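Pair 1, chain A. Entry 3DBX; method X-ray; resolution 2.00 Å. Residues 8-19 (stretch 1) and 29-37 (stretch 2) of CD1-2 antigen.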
# COMPACT_ATOMS: atom_id res chain seq x y z
N GLU A 8 1.87 11.77 -14.10
CA GLU A 8 2.00 10.50 -14.83
C GLU A 8 1.99 9.30 -13.88
O GLU A 8 2.36 8.18 -14.28
CB GLU A 8 3.28 10.50 -15.68
CG GLU A 8 4.54 10.78 -14.87
CD GLU A 8 5.82 10.65 -15.68
OE1 GLU A 8 5.96 11.32 -16.74
OE2 GLU A 8 6.71 9.89 -15.23
N GLU A 9 1.60 9.54 -12.62
CA GLU A 9 1.22 8.47 -11.70
C GLU A 9 -0.06 7.86 -12.25
O GLU A 9 -0.35 6.69 -12.02
CB GLU A 9 0.96 9.02 -10.28
CG GLU A 9 2.23 9.21 -9.41
CD GLU A 9 1.94 9.58 -7.93
OE1 GLU A 9 0.89 9.19 -7.38
OE2 GLU A 9 2.80 10.24 -7.30
N SER A 10 -0.80 8.67 -13.00
CA SER A 10 -2.10 8.27 -13.53
C SER A 10 -2.00 7.29 -14.70
O SER A 10 -2.99 6.66 -15.06
CB SER A 10 -2.94 9.48 -13.91
OG SER A 10 -4.31 9.18 -13.70
N GLN A 11 -0.81 7.18 -15.29
CA GLN A 11 -0.54 6.20 -16.35
C GLN A 11 0.45 5.12 -15.91
O GLN A 11 1.31 4.68 -16.68
CB GLN A 11 -0.09 6.92 -17.63
CG GLN A 11 -1.19 7.82 -18.17
CD GLN A 11 -0.75 8.69 -19.31
OE1 GLN A 11 0.13 9.54 -19.16
NE2 GLN A 11 -1.37 8.49 -20.46
N PHE A 12 0.32 4.71 -14.64
CA PHE A 12 1.14 3.67 -14.04
C PHE A 12 0.22 2.54 -13.60
O PHE A 12 -0.53 2.65 -12.60
CB PHE A 12 1.95 4.23 -12.85
CG PHE A 12 3.00 3.27 -12.27
CD1 PHE A 12 3.47 2.17 -12.98
CD2 PHE A 12 3.56 3.52 -11.02
CE1 PHE A 12 4.45 1.31 -12.44
CE2 PHE A 12 4.54 2.68 -10.49
CZ PHE A 12 4.98 1.57 -11.21
N PHE A 13 0.28 1.45 -14.36
CA PHE A 13 -0.51 0.25 -14.12
C PHE A 13 0.34 -0.81 -13.41
O PHE A 13 1.43 -1.12 -13.86
CB PHE A 13 -0.99 -0.31 -15.46
CG PHE A 13 -1.90 -1.48 -15.32
CD1 PHE A 13 -3.17 -1.32 -14.76
CD2 PHE A 13 -1.50 -2.73 -15.75
CE1 PHE A 13 -4.04 -2.41 -14.64
CE2 PHE A 13 -2.36 -3.83 -15.61
CZ PHE A 13 -3.64 -3.65 -15.07
N GLN A 14 -0.16 -1.33 -12.29
CA GLN A 14 0.54 -2.32 -11.49
C GLN A 14 -0.36 -3.48 -11.10
O GLN A 14 -1.55 -3.31 -10.89
CB GLN A 14 1.07 -1.69 -10.20
CG GLN A 14 2.17 -0.67 -10.40
CD GLN A 14 2.74 -0.21 -9.07
OE1 GLN A 14 3.70 -0.79 -8.57
NE2 GLN A 14 2.15 0.83 -8.49
N LEU A 15 0.26 -4.66 -10.98
CA LEU A 15 -0.39 -5.89 -10.59
C LEU A 15 0.42 -6.48 -9.43
O LEU A 15 1.65 -6.59 -9.49
CB LEU A 15 -0.39 -6.88 -11.76
CG LEU A 15 -1.21 -6.61 -13.02
CD1 LEU A 15 -0.80 -7.58 -14.15
CD2 LEU A 15 -2.69 -6.74 -12.74
N PHE A 16 -0.29 -6.89 -8.39
CA PHE A 16 0.30 -7.51 -7.20
C PHE A 16 -0.42 -8.85 -6.96
O PHE A 16 -1.61 -8.85 -6.73
CB PHE A 16 0.01 -6.59 -5.99
CG PHE A 16 0.65 -5.25 -6.08
CD1 PHE A 16 1.88 -5.02 -5.49
CD2 PHE A 16 0.04 -4.20 -6.75
CE1 PHE A 16 2.50 -3.76 -5.57
CE2 PHE A 16 0.64 -2.94 -6.85
CZ PHE A 16 1.86 -2.72 -6.26
N TYR A 17 0.30 -9.96 -6.96
CA TYR A 17 -0.32 -11.28 -6.75
C TYR A 17 0.42 -12.04 -5.67
O TYR A 17 1.63 -12.03 -5.67
CB TYR A 17 -0.27 -12.12 -8.03
CG TYR A 17 -1.36 -11.81 -9.00
CD1 TYR A 17 -2.50 -12.61 -9.07
CD2 TYR A 17 -1.29 -10.71 -9.84
CE1 TYR A 17 -3.54 -12.32 -9.98
CE2 TYR A 17 -2.33 -10.41 -10.75
CZ TYR A 17 -3.44 -11.21 -10.80
OH TYR A 17 -4.46 -10.93 -11.70
N THR A 18 -0.34 -12.69 -4.78
CA THR A 18 0.20 -13.54 -3.70
C THR A 18 -0.44 -14.93 -3.82
O THR A 18 -1.68 -15.08 -3.89
CB THR A 18 -0.11 -12.96 -2.33
OG1 THR A 18 0.47 -11.65 -2.23
CG2 THR A 18 0.44 -13.82 -1.21
N LEU A 19 0.43 -15.92 -3.94
CA LEU A 19 0.03 -17.30 -4.07
C LEU A 19 0.57 -17.99 -2.82
O LEU A 19 1.76 -18.19 -2.70
CB LEU A 19 0.66 -17.91 -5.34
CG LEU A 19 0.01 -17.59 -6.69
CD1 LEU A 19 -0.00 -16.08 -6.95
CD2 LEU A 19 0.67 -18.30 -7.82
N LEU A 29 -5.40 -17.44 -2.86
CA LEU A 29 -4.89 -16.35 -3.70
C LEU A 29 -5.37 -14.99 -3.26
O LEU A 29 -6.50 -14.84 -2.79
CB LEU A 29 -5.29 -16.56 -5.16
CG LEU A 29 -4.82 -17.77 -5.98
CD1 LEU A 29 -5.57 -17.74 -7.30
CD2 LEU A 29 -3.33 -17.71 -6.24
N THR A 30 -4.51 -14.00 -3.45
CA THR A 30 -4.94 -12.60 -3.46
C THR A 30 -4.28 -11.94 -4.65
O THR A 30 -3.21 -12.36 -5.09
CB THR A 30 -4.53 -11.85 -2.16
OG1 THR A 30 -3.10 -11.88 -2.03
CG2 THR A 30 -5.15 -12.51 -0.93
N GLY A 31 -4.93 -10.92 -5.18
CA GLY A 31 -4.31 -10.13 -6.24
C GLY A 31 -5.09 -8.86 -6.50
O GLY A 31 -6.32 -8.80 -6.32
N MET A 32 -4.35 -7.84 -6.90
CA MET A 32 -4.93 -6.52 -7.17
C MET A 32 -4.31 -5.89 -8.39
O MET A 32 -3.12 -6.06 -8.61
CB MET A 32 -4.67 -5.59 -6.00
CG MET A 32 -5.48 -4.30 -6.11
SD MET A 32 -5.14 -3.31 -4.69
CE MET A 32 -5.57 -4.43 -3.37
N ALA A 33 -5.11 -5.18 -9.18
CA ALA A 33 -4.60 -4.33 -10.24
C ALA A 33 -4.88 -2.87 -9.88
O ALA A 33 -6.01 -2.54 -9.50
CB ALA A 33 -5.25 -4.69 -11.57
N LEU A 34 -3.89 -2.01 -10.09
CA LEU A 34 -3.99 -0.57 -9.72
C LEU A 34 -3.63 0.30 -10.90
O LEU A 34 -2.71 -0.03 -11.63
CB LEU A 34 -2.98 -0.23 -8.59
CG LEU A 34 -3.08 -0.80 -7.18
CD1 LEU A 34 -1.84 -0.36 -6.44
CD2 LEU A 34 -4.23 -0.20 -6.47
N LEU A 35 -4.35 1.40 -11.08
CA LEU A 35 -3.91 2.51 -11.91
C LEU A 35 -3.74 3.67 -10.93
O LEU A 35 -4.69 3.98 -10.23
CB LEU A 35 -4.93 2.84 -13.02
CG LEU A 35 -4.51 3.87 -14.06
CD1 LEU A 35 -3.37 3.37 -14.91
CD2 LEU A 35 -5.68 4.33 -14.96
N ALA A 36 -2.56 4.30 -10.90
CA ALA A 36 -2.15 5.18 -9.79
C ALA A 36 -2.36 4.44 -8.44
O ALA A 36 -1.84 3.33 -8.28
CB ALA A 36 -2.89 6.54 -9.82
N ASP A 37 -3.13 5.00 -7.52
CA ASP A 37 -3.49 4.28 -6.27
C ASP A 37 -4.93 3.80 -6.27
O ASP A 37 -5.48 3.45 -5.24
CB ASP A 37 -3.25 5.17 -5.02
CG ASP A 37 -3.87 6.54 -5.11
OD1 ASP A 37 -4.49 6.87 -6.15
OD2 ASP A 37 -3.75 7.31 -4.13
O HOH W 1 0.04 2.22 -9.89
O HOH W 2 -1.60 -9.85 -2.37

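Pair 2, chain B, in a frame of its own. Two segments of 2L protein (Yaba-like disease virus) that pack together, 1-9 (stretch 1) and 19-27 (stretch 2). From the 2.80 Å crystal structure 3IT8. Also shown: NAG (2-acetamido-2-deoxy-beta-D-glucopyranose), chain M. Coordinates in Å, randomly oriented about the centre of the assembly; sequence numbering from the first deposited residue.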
# COMPACT_ATOMS: atom_id res chain seq x y z
N ILE B 1 -11.75 28.41 -14.57
CA ILE B 1 -10.75 29.47 -14.31
C ILE B 1 -9.56 29.39 -15.26
O ILE B 1 -9.26 28.34 -15.83
CB ILE B 1 -10.23 29.42 -12.87
CG1 ILE B 1 -9.69 28.03 -12.55
CG2 ILE B 1 -11.33 29.81 -11.91
CD1 ILE B 1 -9.13 27.90 -11.14
N THR B 2 -8.88 30.53 -15.40
CA THR B 2 -7.76 30.64 -16.31
C THR B 2 -6.62 31.50 -15.81
O THR B 2 -6.83 32.49 -15.12
CB THR B 2 -8.27 31.23 -17.64
OG1 THR B 2 -8.38 30.17 -18.59
CG2 THR B 2 -7.35 32.34 -18.18
N LEU B 3 -5.40 31.08 -16.14
CA LEU B 3 -4.21 31.86 -15.80
C LEU B 3 -3.36 31.99 -17.09
O LEU B 3 -2.88 30.99 -17.63
CB LEU B 3 -3.40 31.20 -14.69
CG LEU B 3 -2.21 32.04 -14.20
CD1 LEU B 3 -2.66 33.43 -13.78
CD2 LEU B 3 -1.54 31.37 -13.02
N LYS B 4 -3.19 33.21 -17.59
CA LYS B 4 -2.42 33.41 -18.81
C LYS B 4 -1.27 34.41 -18.68
O LYS B 4 -1.46 35.50 -18.14
CB LYS B 4 -3.35 33.85 -19.95
CG LYS B 4 -2.66 33.99 -21.28
CD LYS B 4 -3.59 34.41 -22.40
CE LYS B 4 -4.02 35.86 -22.30
NZ LYS B 4 -4.81 36.30 -23.49
N TYR B 5 -0.09 34.03 -19.17
CA TYR B 5 1.09 34.89 -19.17
C TYR B 5 1.43 35.23 -20.63
O TYR B 5 1.52 34.34 -21.48
CB TYR B 5 2.27 34.17 -18.53
CG TYR B 5 2.22 34.10 -17.02
CD1 TYR B 5 1.10 34.53 -16.31
CD2 TYR B 5 3.29 33.58 -16.29
CE1 TYR B 5 1.04 34.45 -14.91
CE2 TYR B 5 3.23 33.48 -14.89
CZ TYR B 5 2.11 33.92 -14.21
OH TYR B 5 2.05 33.81 -12.85
N ASN B 6 1.62 36.51 -20.93
CA ASN B 6 1.91 36.94 -22.29
C ASN B 6 3.13 37.85 -22.29
O ASN B 6 3.10 38.93 -21.71
CB ASN B 6 0.67 37.69 -22.86
CG ASN B 6 0.85 38.18 -24.30
OD1 ASN B 6 1.92 38.04 -24.90
ND2 ASN B 6 -0.22 38.77 -24.83
N TYR B 7 4.21 37.41 -22.92
CA TYR B 7 5.41 38.22 -23.02
C TYR B 7 5.51 38.63 -24.49
O TYR B 7 5.43 37.78 -25.38
CB TYR B 7 6.67 37.42 -22.68
CG TYR B 7 6.76 36.92 -21.27
CD1 TYR B 7 6.13 35.74 -20.89
CD2 TYR B 7 7.54 37.59 -20.32
CE1 TYR B 7 6.29 35.22 -19.60
CE2 TYR B 7 7.70 37.09 -19.04
CZ TYR B 7 7.07 35.89 -18.69
OH TYR B 7 7.25 35.34 -17.43
N THR B 8 5.70 39.92 -24.75
CA THR B 8 5.80 40.36 -26.13
C THR B 8 6.84 41.44 -26.42
O THR B 8 6.84 42.49 -25.79
CB THR B 8 4.44 40.88 -26.62
OG1 THR B 8 3.43 39.90 -26.35
CG2 THR B 8 4.49 41.15 -28.12
N VAL B 9 7.74 41.17 -27.37
CA VAL B 9 8.70 42.20 -27.78
C VAL B 9 8.30 42.60 -29.22
O VAL B 9 7.94 41.74 -30.04
CB VAL B 9 10.16 41.71 -27.73
CG1 VAL B 9 10.43 41.08 -26.40
CG2 VAL B 9 10.43 40.75 -28.85
N GLY B 19 8.98 45.96 -25.06
CA GLY B 19 8.64 44.73 -24.38
C GLY B 19 7.54 44.93 -23.35
O GLY B 19 7.53 45.88 -22.59
N VAL B 20 6.58 44.01 -23.35
CA VAL B 20 5.50 44.06 -22.38
C VAL B 20 5.19 42.67 -21.91
O VAL B 20 5.48 41.67 -22.58
CB VAL B 20 4.18 44.60 -22.96
CG1 VAL B 20 4.19 46.11 -22.94
CG2 VAL B 20 3.98 44.08 -24.37
N PHE B 21 4.60 42.63 -20.73
CA PHE B 21 4.19 41.38 -20.13
C PHE B 21 2.84 41.58 -19.47
O PHE B 21 2.60 42.58 -18.81
CB PHE B 21 5.19 40.95 -19.07
CG PHE B 21 4.68 39.85 -18.22
CD1 PHE B 21 4.66 38.54 -18.70
CD2 PHE B 21 4.14 40.12 -16.96
CE1 PHE B 21 4.10 37.52 -17.94
CE2 PHE B 21 3.58 39.11 -16.20
CZ PHE B 21 3.56 37.80 -16.69
N TYR B 22 1.95 40.61 -19.65
CA TYR B 22 0.64 40.68 -19.03
C TYR B 22 0.34 39.40 -18.29
O TYR B 22 0.62 38.31 -18.78
CB TYR B 22 -0.47 40.91 -20.08
CG TYR B 22 -0.43 42.25 -20.77
CD1 TYR B 22 0.03 42.36 -22.08
CD2 TYR B 22 -0.85 43.41 -20.11
CE1 TYR B 22 0.07 43.60 -22.73
CE2 TYR B 22 -0.81 44.65 -20.75
CZ TYR B 22 -0.35 44.74 -22.05
OH TYR B 22 -0.33 45.95 -22.71
N ASP B 23 -0.21 39.55 -17.10
CA ASP B 23 -0.61 38.42 -16.26
C ASP B 23 -2.14 38.54 -16.13
O ASP B 23 -2.65 39.49 -15.54
CB ASP B 23 0.03 38.55 -14.88
CG ASP B 23 -0.25 37.36 -13.99
OD1 ASP B 23 -1.33 36.75 -14.13
OD2 ASP B 23 0.59 37.03 -13.13
N HIS B 24 -2.87 37.58 -16.69
CA HIS B 24 -4.33 37.61 -16.62
C HIS B 24 -4.93 36.40 -15.92
O HIS B 24 -4.66 35.25 -16.29
CB HIS B 24 -4.93 37.68 -18.02
CG HIS B 24 -4.80 39.02 -18.68
ND1 HIS B 24 -5.57 40.10 -18.31
CD2 HIS B 24 -4.03 39.44 -19.71
CE1 HIS B 24 -5.28 41.13 -19.08
NE2 HIS B 24 -4.35 40.75 -19.94
N TYR B 25 -5.75 36.66 -14.91
CA TYR B 25 -6.48 35.60 -14.20
C TYR B 25 -7.89 35.75 -14.76
O TYR B 25 -8.55 36.76 -14.50
CB TYR B 25 -6.49 35.84 -12.71
CG TYR B 25 -7.31 34.81 -12.00
CD1 TYR B 25 -6.88 33.48 -11.94
CD2 TYR B 25 -8.55 35.12 -11.45
CE1 TYR B 25 -7.66 32.49 -11.35
CE2 TYR B 25 -9.34 34.14 -10.86
CZ TYR B 25 -8.89 32.83 -10.82
OH TYR B 25 -9.67 31.86 -10.24
N ASN B 26 -8.37 34.76 -15.53
CA ASN B 26 -9.68 34.88 -16.17
C ASN B 26 -9.50 36.10 -17.06
O ASN B 26 -8.47 36.21 -17.72
CB ASN B 26 -10.80 35.13 -15.16
CG ASN B 26 -11.17 33.90 -14.38
OD1 ASN B 26 -10.74 32.79 -14.71
ND2 ASN B 26 -11.98 34.08 -13.34
N ASP B 27 -10.46 37.01 -17.06
CA ASP B 27 -10.32 38.21 -17.88
C ASP B 27 -9.81 39.39 -17.04
O ASP B 27 -9.87 40.53 -17.48
CB ASP B 27 -11.65 38.59 -18.56
CG ASP B 27 -12.80 38.75 -17.58
OD1 ASP B 27 -12.59 38.62 -16.34
OD2 ASP B 27 -13.94 39.01 -18.05
C1 NAG M . -0.17 39.49 -26.09
C2 NAG M . -1.45 39.22 -26.88
C3 NAG M . -1.40 39.99 -28.22
C4 NAG M . -1.21 41.49 -27.94
C5 NAG M . 0.08 41.64 -27.12
C6 NAG M . 0.41 43.08 -26.76
C7 NAG M . -2.42 37.06 -26.38
C8 NAG M . -2.80 35.70 -26.92
N2 NAG M . -1.58 37.79 -27.12
O3 NAG M . -2.60 39.79 -28.96
O4 NAG M . -1.14 42.24 -29.17
O5 NAG M . -0.03 40.90 -25.87
O6 NAG M . -0.39 43.55 -25.68
O7 NAG M . -2.88 37.45 -25.31

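Both pairs are two-stranded antiparallel ladders. The strand axes approach to 4.7 Å in each, with N-to-C directions at 179° in pair 1 and 171° in pair 2, and N, CA and C of 14 central residues superpose with an RMSD of 0.6 Å. The register is shared: A:Gln14–A:Leu34 matches B:Lys4–B:His24, and A:Phe16–A:Met32 matches B:Asn6–B:Tyr22, all hydrogen-bonded pairs. The first is closed by A:Gln14 N to A:Leu34 O at 2.9 Å and A:Leu34 N to A:Gln14 O at 2.8 Å; its counterpart by B:Lys4 N to B:His24 O at 2.8 Å and B:His24 N to B:Lys4 O at 2.9 Å. Buried surface is also similar, 783 and 800 Å².

The clearest difference in packing lies at A:Tyr17–A:Gly31, which matches B:Tyr7–B:Phe21 with both CA pairs within 0.2 Å. In pair 1 the glycine CA lies over one face of the tyrosine ring, 4.2 Å from A:Tyr17 CD1. An ideal CB on A:Gly31 would come 2.8 Å from that same CD1, a clash, so the ring occupies space that a side chain there would need. In pair 2 the tyrosine chi1 is again m, at -64° rather than -83°, and chi2 is equivalent (83° against -98°, the same ring plane after a 180° flip). B:Phe21 CD1 lies over one face of the B:Tyr7 ring, 3.4 Å from B:Tyr7 CE2, with the ring planes oblique at 47°. B:Phe21 also turns its edge toward the face of B:Tyr5, with centroids 5.5 Å apart and planes at 77°. The position matching B:Tyr5 holds A:Leu15, whose CD2 instead packs 3.5 Å from A:Ala33 CB.

The other face, bearing A:Gln14, A:Phe16 and A:Thr18, differs in chemistry. A:Phe16 CE2 reaches A:Leu34 CD1 at 3.6 Å, an apolar contact running diagonally across the ladder. Its counterpart B:Asn6 carries a sugar, through a 1.5 Å covalent bond from ND2 to NAG C1, and B:Lys4 NZ donates to NAG O7 at 2.9 Å, holding the acetamido group over this face. At A:Thr18–A:Thr30, water 2 links the hydroxyls, 2.7 Å from A:Thr18 OG1 and 2.5 Å from A:Thr30 OG1; in pair 2 the matching B:Thr8 CB and B:Val20 CG2 meet at 3.9 Å.

Where the ladder ends, A:Ala36 N bonds A:Phe12 O at 3.1 Å and B:Asn26 N bonds B:Thr2 O at 2.8 Å. Both residues have positive phi, 50° and 61°. B:Asn26 OD1 additionally accepts from B:Thr2 N at 3.0 Å, a side-chain bond that alanine cannot make.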